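Local coordinates for protein putative dehydratase (Mesorhizobium loti, PDB 2POZ) that is of unknown function but, as an octameric member of the enolase superfamily, probably acts as a lyase of the dehydratase kind, at residues A[269-280]-A[296-307]; A[222-233]-A[249-258]. All coordinates share one frame; numbering follows the deposited sequence.

Overall arrangement
Both contacts are buried, and each joins the two strands of one beta-alpha-beta unit in the parallel barrel of the C-terminal domain. Interaction 2 pairs strands 227-231 and 253-255, interaction 1 pairs 276-277 and 303-304. Strands 253-255 and 276-277 are neighbours, so the two contacts meet: Gln278 N lies 2.7 Å from Val255 O, a probable hydrogen bond. Their centres are about 13 Å apart. Chemistry differs with position. Aromatic and selenium packing fills the N-terminal side of interaction 1, against mostly aliphatic packing, with the single Phe229 ring, in interaction 2. Beyond the C-terminal strand ends, a histidine-carboxylate pair in the first contrasts with acidic groups and a salt bridge in the second.

Interaction 1: A[269-280]-A[296-307]; sequences FELQACGIIQPD and MAEAYNMRVAPH
Phe269 and Tyr300 make the main aromatic contact, and it is a CH-pi contact rather than a stack. Phe269 CB sits 3.5 Å from the centroid of the Tyr300 ring, only 7° off its normal. The ring planes are nearly parallel but slid apart, with centroids 5.2 Å away, so they barely overlap. Tyr300 OH hydrogen-bonds Glu270 of a third subunit.

Selenium-aromatic contacts add to this. The selenomethionine Met302 brings SE to the edge of the Phe269 ring, 3.8 Å from CD2 of Phe269, and also touches Ile277 CG2. Met296, likewise a selenomethionine, meets the ring edge with its CE, while Ala297 CB fits between Phe269 and Ile277 CD1. Helix 287-298 packs on the sheet face carrying Ile277 and Val304. On the other face, Ile276 CG1 crosses the Arg303 chain at a slant, 3.7 Å from Arg303 NE, and Arg303 NH2 forms salt bridges with Asp213 and Glu214 of a second subunit.

Backbone bonds set the parallel register of strands 276-277 and 303-304: Arg303 N to Gly275 O, Ile277 N to Arg303 O and Ala305 N to Ile277 O at 3.1 Å. Past the strands, His307 N reaches Pro279 O. A water bridges Gln278 NE2 and Ala305 O, 2.7 Å from the latter oxygen.

One side-chain hydrogen bond crosses the contact, from His307 ND1 to Asp280 OD2 at 3.1 Å. It comes in on the anti side of the carboxylate but is bent and tilted out of both planes, which stand 60° apart. Asp280 CG stands opposite the backbone N (chi1 -176°), and OD1 is taken by Gly282 N. Two partners, one on each oxygen, would limit the carboxylate's rotation, and its OD2 helps to set the imidazole, consistent with the barrel-mouth His-Asp pair of mandelate racemase relatives.

Interaction 2: A[222-233]-A[249-258]; sequences IGELDICFVEEP and IPLPIAVGER
Ala254 CB lies over one face of the Phe229 ring, offset toward its rim and 3.7 Å from Phe229 CD1, on one packed side. On the other sheet face, Val230 and Ile253 run side by side, Val230 CG1 3.9 Å from Ile253 CG1. Leu251 fits among Ile222, Gly223 and Ile227, its CD2 3.7 Å from Gly223 CA. The margin is looser at the exposed Pro250, whose CA stands 6.6 Å from Gly223 CA.

Strands 229-231 and 253-255 run parallel, crossing at -33°, as neighbours in a TIM-like barrel linked by helix 239-248. Val230 N to Pro252 O, Ala254 N to Val230 O and Glu232 N to Ala254 O fix the register. In the enolase superfamily, carboxylates at successive strand ends bind magnesium; Asp205, Glu231 and Glu257 occupy positions consistent with such ligands. Like-charged Glu231 OE2 and Glu257 OE1 approach to 3.2 Å without a hydrogen bond, while a water joins Glu231 OE2 to Glu257 N; Lys157 pairs with Glu231 OE1, and Tyr41 OH bonds Glu257 OE2.

Arg258 and Glu232 form a side-on salt bridge: Arg258 NH2 meets Glu232 OE1 at 2.8 Å from above the carboxylate plane, and Arg258 NE meets the syn lone pair of Glu232 OE2 at 3.2 Å. The bend at chi3 (-77°) presents that guanidinium edge. A second water links Glu232 OE2 to Gly256 N and Arg258 N. With an alanine in place of Arg258 both bonds go, and the buried Glu232 carboxylate, keeping its water but no charge mate, would probably turn more easily. Arg258 also makes a cation-pi contact with Phe80 of a fourth subunit.

Interaction 1: A[269-280]-A[296-307]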
loop_
_atom_site.group_PDB
_atom_site.type_symbol
_atom_site.label_atom_id
_atom_site.label_comp_id
_atom_site.label_asym_id
_atom_site.label_seq_id
_atom_site.Cartn_x
_atom_site.Cartn_y
_atom_site.Cartn_z
ATOM N N PHE A 269 2.571 9.976 -13.692
ATOM C CA PHE A 269 3.646 10.327 -12.775
ATOM C C PHE A 269 3.655 9.456 -11.530
ATOM O O PHE A 269 4.690 8.908 -11.152
ATOM C CB PHE A 269 3.528 11.800 -12.376
ATOM C CG PHE A 269 3.690 12.748 -13.526
ATOM C CD1 PHE A 269 3.084 13.998 -13.506
ATOM C CD2 PHE A 269 4.458 12.392 -14.631
ATOM C CE1 PHE A 269 3.237 14.880 -14.574
ATOM C CE2 PHE A 269 4.618 13.270 -15.700
ATOM C CZ PHE A 269 4.007 14.516 -15.671
ATOM N N GLU A 270 2.492 9.316 -10.909
ATOM C CA GLU A 270 2.382 8.531 -9.692
ATOM C C GLU A 270 2.708 7.052 -9.857
ATOM O O GLU A 270 2.946 6.363 -8.873
ATOM C CB GLU A 270 0.993 8.703 -9.084
ATOM C CG GLU A 270 0.686 10.157 -8.735
ATOM C CD GLU A 270 -0.507 10.310 -7.808
ATOM O OE1 GLU A 270 -1.520 9.609 -8.016
ATOM O OE2 GLU A 270 -0.429 11.145 -6.875
ATOM N N LEU A 271 2.723 6.562 -11.091
ATOM C CA LEU A 271 3.053 5.162 -11.327
ATOM C C LEU A 271 4.561 4.968 -11.277
ATOM O O LEU A 271 5.044 3.896 -10.912
ATOM C CB LEU A 271 2.562 4.705 -12.701
ATOM C CG LEU A 271 1.066 4.733 -12.999
ATOM C CD1 LEU A 271 0.853 4.352 -14.460
ATOM C CD2 LEU A 271 0.333 3.782 -12.071
ATOM N N GLN A 272 5.295 6.009 -11.653
ATOM C CA GLN A 272 6.748 5.944 -11.697
ATOM C C GLN A 272 7.160 4.680 -12.442
ATOM O O GLN A 272 8.003 3.908 -11.984
ATOM C CB GLN A 272 7.330 5.949 -10.289
ATOM C CG GLN A 272 7.989 7.268 -9.943
ATOM C CD GLN A 272 8.313 7.400 -8.473
ATOM O OE1 GLN A 272 8.991 8.340 -8.066
ATOM N NE2 GLN A 272 7.824 6.458 -7.663
ATOM N N ALA A 273 6.543 4.485 -13.600
ATOM C CA ALA A 273 6.815 3.331 -14.438
ATOM C C ALA A 273 7.454 3.767 -15.754
ATOM O O ALA A 273 8.106 2.970 -16.426
ATOM C CB ALA A 273 5.522 2.578 -14.709
ATOM N N CYS A 274 7.270 5.039 -16.104
ATOM C CA CYS A 274 7.796 5.607 -17.347
ATOM C C CYS A 274 9.001 6.499 -17.104
ATOM O O CYS A 274 9.126 7.120 -16.052
ATOM C CB CYS A 274 6.709 6.445 -18.045
ATOM S SG CYS A 274 5.206 5.515 -18.417
ATOM N N GLY A 275 9.878 6.572 -18.096
ATOM C CA GLY A 275 11.044 7.425 -17.988
ATOM C C GLY A 275 10.908 8.577 -18.971
ATOM O O GLY A 275 11.675 9.542 -18.931
ATOM N N ILE A 276 9.904 8.484 -19.840
ATOM C CA ILE A 276 9.674 9.500 -20.865
ATOM C C ILE A 276 8.186 9.736 -21.119
ATOM O O ILE A 276 7.412 8.783 -21.197
ATOM C CB ILE A 276 10.309 9.057 -22.210
ATOM C CG1 ILE A 276 11.797 8.774 -22.019
ATOM C CG2 ILE A 276 10.112 10.129 -23.277
ATOM C CD1 ILE A 276 12.385 7.907 -23.101
ATOM N N ILE A 277 7.781 10.995 -21.232
ATOM C CA ILE A 277 6.386 11.286 -21.544
ATOM C C ILE A 277 6.378 11.958 -22.910
ATOM O O ILE A 277 7.323 12.657 -23.268
ATOM C CB ILE A 277 5.688 12.199 -20.501
ATOM C CG1 ILE A 277 6.396 13.546 -20.394
ATOM C CG2 ILE A 277 5.633 11.483 -19.152
ATOM C CD1 ILE A 277 5.580 14.575 -19.632
ATOM N N GLN A 278 5.304 11.748 -23.661
ATOM C CA GLN A 278 5.195 12.282 -25.011
ATOM C C GLN A 278 3.919 13.069 -25.258
ATOM O O GLN A 278 3.133 12.727 -26.144
ATOM C CB GLN A 278 5.263 11.121 -26.001
ATOM C CG GLN A 278 6.474 10.230 -25.808
ATOM C CD GLN A 278 6.335 8.906 -26.532
ATOM O OE1 GLN A 278 5.525 8.058 -26.147
ATOM N NE2 GLN A 278 7.121 8.723 -27.591
ATOM N N PRO A 279 3.687 14.132 -24.475
ATOM C CA PRO A 279 2.469 14.913 -24.692
ATOM C C PRO A 279 2.490 15.599 -26.052
ATOM O O PRO A 279 3.556 15.885 -26.597
ATOM C CB PRO A 279 2.504 15.924 -23.553
ATOM C CG PRO A 279 3.976 16.188 -23.398
ATOM C CD PRO A 279 4.559 14.773 -23.476
ATOM N N ASP A 280 1.307 15.856 -26.594
ATOM C CA ASP A 280 1.171 16.539 -27.879
ATOM C C ASP A 280 0.563 17.901 -27.539
ATOM O O ASP A 280 -0.510 17.950 -26.938
ATOM C CB ASP A 280 0.223 15.756 -28.785
ATOM C CG ASP A 280 0.108 16.362 -30.180
ATOM O OD1 ASP A 280 0.066 17.608 -30.304
ATOM O OD2 ASP A 280 0.049 15.581 -31.154
HETATM N N MSE A 296 6.094 19.363 -14.206
HETATM C CA MSE A 296 5.708 18.326 -13.255
HETATM C C MSE A 296 6.537 17.070 -13.492
HETATM O O MSE A 296 6.978 16.405 -12.551
HETATM C CB MSE A 296 4.233 17.956 -13.417
HETATM C CG MSE A 296 3.241 18.929 -12.822
HETATM SE SE MSE A 296 1.430 18.205 -12.970
HETATM C CE MSE A 296 1.587 16.718 -11.753
ATOM N N ALA A 297 6.738 16.747 -14.762
ATOM C CA ALA A 297 7.499 15.561 -15.133
ATOM C C ALA A 297 8.894 15.593 -14.531
ATOM O O ALA A 297 9.421 14.554 -14.127
ATOM C CB ALA A 297 7.581 15.449 -16.641
ATOM N N GLU A 298 9.485 16.784 -14.472
ATOM C CA GLU A 298 10.818 16.947 -13.906
ATOM C C GLU A 298 10.865 16.547 -12.437
ATOM O O GLU A 298 11.902 16.106 -11.939
ATOM C CB GLU A 298 11.295 18.398 -14.058
ATOM C CG GLU A 298 12.267 18.593 -15.193
ATOM C CD GLU A 298 12.816 20.008 -15.278
ATOM O OE1 GLU A 298 13.964 20.163 -15.752
ATOM O OE2 GLU A 298 12.107 20.958 -14.890
ATOM N N ALA A 299 9.745 16.699 -11.741
ATOM C CA ALA A 299 9.688 16.334 -10.329
ATOM C C ALA A 299 9.662 14.816 -10.185
ATOM O O ALA A 299 9.728 14.282 -9.073
ATOM C CB ALA A 299 8.462 16.944 -9.684
ATOM N N TYR A 300 9.564 14.120 -11.315
ATOM C CA TYR A 300 9.534 12.664 -11.301
ATOM C C TYR A 300 10.701 12.048 -12.053
ATOM O O TYR A 300 10.651 10.885 -12.451
ATOM C CB TYR A 300 8.206 12.146 -11.862
ATOM C CG TYR A 300 7.052 12.370 -10.911
ATOM C CD1 TYR A 300 6.376 13.589 -10.871
ATOM C CD2 TYR A 300 6.676 11.377 -10.011
ATOM C CE1 TYR A 300 5.351 13.811 -9.952
ATOM C CE2 TYR A 300 5.661 11.587 -9.093
ATOM C CZ TYR A 300 5.001 12.806 -9.065
ATOM O OH TYR A 300 3.998 13.003 -8.140
ATOM N N ASN A 301 11.752 12.842 -12.243
ATOM C CA ASN A 301 12.960 12.377 -12.903
ATOM C C ASN A 301 12.709 11.888 -14.336
ATOM O O ASN A 301 13.369 10.962 -14.818
ATOM C CB ASN A 301 13.584 11.259 -12.057
ATOM C CG ASN A 301 15.090 11.317 -12.040
ATOM O OD1 ASN A 301 15.672 12.387 -11.875
ATOM N ND2 ASN A 301 15.735 10.162 -12.195
HETATM N N MSE A 302 11.766 12.532 -15.015
HETATM C CA MSE A 302 11.415 12.167 -16.383
HETATM C C MSE A 302 11.831 13.195 -17.426
HETATM O O MSE A 302 11.955 14.378 -17.124
HETATM C CB MSE A 302 9.909 11.975 -16.489
HETATM C CG MSE A 302 9.433 10.572 -16.256
HETATM SE SE MSE A 302 7.519 10.586 -16.029
HETATM C CE MSE A 302 7.398 9.284 -14.578
ATOM N N ARG A 303 12.039 12.736 -18.657
ATOM C CA ARG A 303 12.389 13.644 -19.747
ATOM C C ARG A 303 11.224 13.679 -20.736
ATOM O O ARG A 303 10.279 12.891 -20.623
ATOM C CB ARG A 303 13.692 13.215 -20.424
ATOM C CG ARG A 303 13.788 11.745 -20.708
ATOM C CD ARG A 303 15.143 11.404 -21.314
ATOM N NE ARG A 303 15.296 9.961 -21.435
ATOM C CZ ARG A 303 16.156 9.362 -22.251
ATOM N NH1 ARG A 303 16.954 10.077 -23.030
ATOM N NH2 ARG A 303 16.208 8.041 -22.291
ATOM N N VAL A 304 11.285 14.582 -21.708
ATOM C CA VAL A 304 10.173 14.750 -22.638
ATOM C C VAL A 304 10.492 14.656 -24.131
ATOM O O VAL A 304 11.415 15.298 -24.624
ATOM C CB VAL A 304 9.482 16.116 -22.364
ATOM C CG1 VAL A 304 8.203 16.241 -23.166
ATOM C CG2 VAL A 304 9.192 16.258 -20.866
ATOM N N ALA A 305 9.710 13.842 -24.833
ATOM C CA ALA A 305 9.829 13.672 -26.281
ATOM C C ALA A 305 8.432 14.002 -26.822
ATOM O O ALA A 305 7.622 13.103 -27.069
ATOM C CB ALA A 305 10.199 12.247 -26.614
ATOM N N PRO A 306 8.143 15.302 -27.022
ATOM C CA PRO A 306 6.842 15.755 -27.519
ATOM C C PRO A 306 6.389 15.046 -28.778
ATOM O O PRO A 306 7.153 14.884 -29.723
ATOM C CB PRO A 306 7.052 17.247 -27.756
ATOM C CG PRO A 306 8.165 17.599 -26.803
ATOM C CD PRO A 306 9.093 16.425 -26.973
ATOM N N HIS A 307 5.137 14.608 -28.778
ATOM C CA HIS A 307 4.604 13.956 -29.956
ATOM C C HIS A 307 4.041 15.044 -30.857
ATOM O O HIS A 307 3.363 15.969 -30.392
ATOM C CB HIS A 307 3.492 12.975 -29.586
ATOM C CG HIS A 307 2.795 12.398 -30.775
ATOM N ND1 HIS A 307 1.563 12.843 -31.203
ATOM C CD2 HIS A 307 3.182 11.450 -31.662
ATOM C CE1 HIS A 307 1.220 12.192 -32.300
ATOM N NE2 HIS A 307 2.184 11.343 -32.600
HETATM O O HOH W 1 7.714 11.161 -28.940
#

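Interaction 2: A[222-233]-A[249-258]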
loop_
_atom_site.group_PDB
_atom_site.type_symbol
_atom_site.label_atom_id
_atom_site.label_comp_id
_atom_site.label_asym_id
_atom_site.label_seq_id
_atom_site.Cartn_x
_atom_site.Cartn_y
_atom_site.Cartn_z
ATOM N N ILE A 222 13.087 -8.525 -28.029
ATOM C CA ILE A 222 13.803 -7.495 -28.779
ATOM C C ILE A 222 14.843 -6.730 -27.964
ATOM O O ILE A 222 15.593 -5.924 -28.516
ATOM C CB ILE A 222 12.838 -6.455 -29.416
ATOM C CG1 ILE A 222 12.078 -5.685 -28.326
ATOM C CG2 ILE A 222 11.876 -7.162 -30.360
ATOM C CD1 ILE A 222 11.275 -4.482 -28.850
ATOM N N GLY A 223 14.890 -6.988 -26.660
ATOM C CA GLY A 223 15.838 -6.298 -25.801
ATOM C C GLY A 223 17.283 -6.380 -26.261
ATOM O O GLY A 223 18.069 -5.461 -26.039
ATOM N N GLU A 224 17.625 -7.484 -26.915
ATOM C CA GLU A 224 18.976 -7.716 -27.410
ATOM C C GLU A 224 19.276 -6.908 -28.673
ATOM O O GLU A 224 20.413 -6.876 -29.142
ATOM C CB GLU A 224 19.169 -9.211 -27.687
ATOM C CG GLU A 224 19.000 -10.121 -26.453
ATOM C CD GLU A 224 17.630 -9.998 -25.779
ATOM O OE1 GLU A 224 16.596 -10.051 -26.486
ATOM O OE2 GLU A 224 17.585 -9.856 -24.538
ATOM N N LEU A 225 18.259 -6.253 -29.223
ATOM C CA LEU A 225 18.452 -5.450 -30.426
ATOM C C LEU A 225 18.795 -3.990 -30.108
ATOM O O LEU A 225 18.864 -3.154 -31.007
ATOM C CB LEU A 225 17.206 -5.535 -31.313
ATOM C CG LEU A 225 16.920 -6.970 -31.777
ATOM C CD1 LEU A 225 15.634 -7.030 -32.575
ATOM C CD2 LEU A 225 18.095 -7.472 -32.612
ATOM N N ASP A 226 19.008 -3.702 -28.822
ATOM C CA ASP A 226 19.367 -2.363 -28.342
ATOM C C ASP A 226 18.320 -1.309 -28.684
ATOM O O ASP A 226 18.511 -0.474 -29.567
ATOM C CB ASP A 226 20.741 -1.955 -28.899
ATOM C CG ASP A 226 21.253 -0.649 -28.303
ATOM O OD1 ASP A 226 21.075 -0.431 -27.084
ATOM O OD2 ASP A 226 21.850 0.158 -29.049
ATOM N N ILE A 227 17.215 -1.353 -27.952
ATOM C CA ILE A 227 16.102 -0.436 -28.162
ATOM C C ILE A 227 16.164 0.761 -27.211
ATOM O O ILE A 227 16.294 0.596 -26.001
ATOM C CB ILE A 227 14.756 -1.185 -27.960
ATOM C CG1 ILE A 227 14.719 -2.446 -28.836
ATOM C CG2 ILE A 227 13.587 -0.267 -28.263
ATOM C CD1 ILE A 227 14.919 -2.194 -30.321
ATOM N N CYS A 228 16.071 1.966 -27.764
ATOM C CA CYS A 228 16.107 3.183 -26.956
ATOM C C CYS A 228 14.911 3.152 -25.986
ATOM O O CYS A 228 15.073 3.273 -24.768
ATOM C CB CYS A 228 16.044 4.408 -27.870
ATOM S SG CYS A 228 16.269 5.991 -27.034
ATOM N N PHE A 229 13.711 3.005 -26.532
ATOM C CA PHE A 229 12.519 2.893 -25.701
ATOM C C PHE A 229 11.342 2.274 -26.456
ATOM O O PHE A 229 11.335 2.221 -27.690
ATOM C CB PHE A 229 12.127 4.260 -25.090
ATOM C CG PHE A 229 11.645 5.290 -26.085
ATOM C CD1 PHE A 229 10.412 5.151 -26.724
ATOM C CD2 PHE A 229 12.389 6.446 -26.317
ATOM C CE1 PHE A 229 9.926 6.148 -27.568
ATOM C CE2 PHE A 229 11.909 7.455 -27.164
ATOM C CZ PHE A 229 10.673 7.305 -27.789
ATOM N N VAL A 230 10.376 1.766 -25.698
ATOM C CA VAL A 230 9.172 1.183 -26.263
ATOM C C VAL A 230 8.038 2.131 -25.858
ATOM O O VAL A 230 7.915 2.498 -24.687
ATOM C CB VAL A 230 8.908 -0.253 -25.715
ATOM C CG1 VAL A 230 8.602 -0.214 -24.223
ATOM C CG2 VAL A 230 7.754 -0.886 -26.465
ATOM N N GLU A 231 7.231 2.533 -26.832
ATOM C CA GLU A 231 6.123 3.455 -26.603
ATOM C C GLU A 231 4.777 2.747 -26.454
ATOM O O GLU A 231 4.464 1.810 -27.205
ATOM C CB GLU A 231 6.051 4.460 -27.755
ATOM C CG GLU A 231 4.984 5.529 -27.596
ATOM C CD GLU A 231 4.952 6.482 -28.781
ATOM O OE1 GLU A 231 6.028 6.725 -29.366
ATOM O OE2 GLU A 231 3.857 6.991 -29.117
ATOM N N GLU A 232 3.985 3.210 -25.488
ATOM C CA GLU A 232 2.668 2.644 -25.207
ATOM C C GLU A 232 2.649 1.118 -25.299
ATOM O O GLU A 232 1.982 0.557 -26.163
ATOM C CB GLU A 232 1.622 3.215 -26.174
ATOM C CG GLU A 232 1.343 4.703 -26.015
ATOM C CD GLU A 232 0.200 5.166 -26.906
ATOM O OE1 GLU A 232 0.240 4.873 -28.121
ATOM O OE2 GLU A 232 -0.735 5.821 -26.394
ATOM N N PRO A 233 3.370 0.426 -24.401
ATOM C CA PRO A 233 3.392 -1.039 -24.442
ATOM C C PRO A 233 2.019 -1.648 -24.161
ATOM O O PRO A 233 1.774 -2.819 -24.462
ATOM C CB PRO A 233 4.434 -1.400 -23.383
ATOM C CG PRO A 233 4.252 -0.301 -22.372
ATOM C CD PRO A 233 4.134 0.934 -23.248
ATOM N N ILE A 249 10.048 -5.747 -17.940
ATOM C CA ILE A 249 10.845 -5.675 -19.161
ATOM C C ILE A 249 12.108 -4.858 -18.960
ATOM O O ILE A 249 12.172 -4.007 -18.077
ATOM C CB ILE A 249 10.044 -5.075 -20.344
ATOM C CG1 ILE A 249 9.777 -3.590 -20.106
ATOM C CG2 ILE A 249 8.741 -5.846 -20.523
ATOM C CD1 ILE A 249 9.132 -2.886 -21.306
ATOM N N PRO A 250 13.133 -5.103 -19.792
ATOM C CA PRO A 250 14.402 -4.380 -19.687
ATOM C C PRO A 250 14.477 -3.096 -20.521
ATOM O O PRO A 250 15.538 -2.481 -20.619
ATOM C CB PRO A 250 15.408 -5.423 -20.154
ATOM C CG PRO A 250 14.663 -6.072 -21.293
ATOM C CD PRO A 250 13.241 -6.223 -20.747
ATOM N N LEU A 251 13.359 -2.687 -21.109
ATOM C CA LEU A 251 13.348 -1.493 -21.949
ATOM C C LEU A 251 12.683 -0.292 -21.287
ATOM O O LEU A 251 11.718 -0.444 -20.554
ATOM C CB LEU A 251 12.597 -1.781 -23.251
ATOM C CG LEU A 251 12.853 -3.132 -23.914
ATOM C CD1 LEU A 251 11.912 -3.305 -25.102
ATOM C CD2 LEU A 251 14.299 -3.206 -24.348
ATOM N N PRO A 252 13.207 0.918 -21.531
ATOM C CA PRO A 252 12.606 2.120 -20.944
ATOM C C PRO A 252 11.255 2.309 -21.642
ATOM O O PRO A 252 11.102 1.966 -22.821
ATOM C CB PRO A 252 13.593 3.222 -21.327
ATOM C CG PRO A 252 14.894 2.500 -21.399
ATOM C CD PRO A 252 14.523 1.230 -22.116
ATOM N N ILE A 253 10.280 2.852 -20.926
ATOM C CA ILE A 253 8.960 3.054 -21.498
ATOM C C ILE A 253 8.638 4.526 -21.660
ATOM O O ILE A 253 9.063 5.357 -20.860
ATOM C CB ILE A 253 7.877 2.419 -20.607
ATOM C CG1 ILE A 253 8.108 0.904 -20.503
ATOM C CG2 ILE A 253 6.496 2.710 -21.175
ATOM C CD1 ILE A 253 7.157 0.201 -19.520
ATOM N N ALA A 254 7.882 4.835 -22.710
ATOM C CA ALA A 254 7.438 6.191 -22.992
ATOM C C ALA A 254 5.943 6.138 -23.324
ATOM O O ALA A 254 5.493 5.240 -24.042
ATOM C CB ALA A 254 8.221 6.774 -24.174
ATOM N N VAL A 255 5.176 7.075 -22.773
ATOM C CA VAL A 255 3.736 7.160 -23.041
ATOM C C VAL A 255 3.372 8.636 -23.058
ATOM O O VAL A 255 4.202 9.482 -22.735
ATOM C CB VAL A 255 2.864 6.469 -21.938
ATOM C CG1 VAL A 255 3.210 4.995 -21.831
ATOM C CG2 VAL A 255 3.063 7.164 -20.586
ATOM N N GLY A 256 2.137 8.951 -23.436
ATOM C CA GLY A 256 1.728 10.343 -23.434
ATOM C C GLY A 256 0.936 10.831 -24.626
ATOM O O GLY A 256 0.213 11.824 -24.518
ATOM N N GLU A 257 1.063 10.149 -25.763
ATOM C CA GLU A 257 0.344 10.564 -26.963
ATOM C C GLU A 257 -1.157 10.570 -26.713
ATOM O O GLU A 257 -1.888 11.349 -27.314
ATOM C CB GLU A 257 0.666 9.634 -28.145
ATOM C CG GLU A 257 -0.050 10.020 -29.446
ATOM C CD GLU A 257 0.416 9.204 -30.660
ATOM O OE1 GLU A 257 1.328 8.358 -30.511
ATOM O OE2 GLU A 257 -0.131 9.418 -31.765
ATOM N N ARG A 258 -1.618 9.697 -25.826
ATOM C CA ARG A 258 -3.039 9.639 -25.541
ATOM C C ARG A 258 -3.386 9.908 -24.077
ATOM O O ARG A 258 -4.299 9.300 -23.516
ATOM C CB ARG A 258 -3.613 8.294 -26.031
ATOM C CG ARG A 258 -3.869 8.301 -27.553
ATOM C CD ARG A 258 -4.384 6.978 -28.108
ATOM N NE ARG A 258 -3.312 5.999 -28.243
ATOM C CZ ARG A 258 -3.367 4.912 -29.008
ATOM N NH1 ARG A 258 -4.449 4.646 -29.730
ATOM N NH2 ARG A 258 -2.329 4.090 -29.050
HETATM O O HOH W 2 2.825 8.025 -26.563
HETATM O O HOH W 3 -0.239 7.452 -24.390
#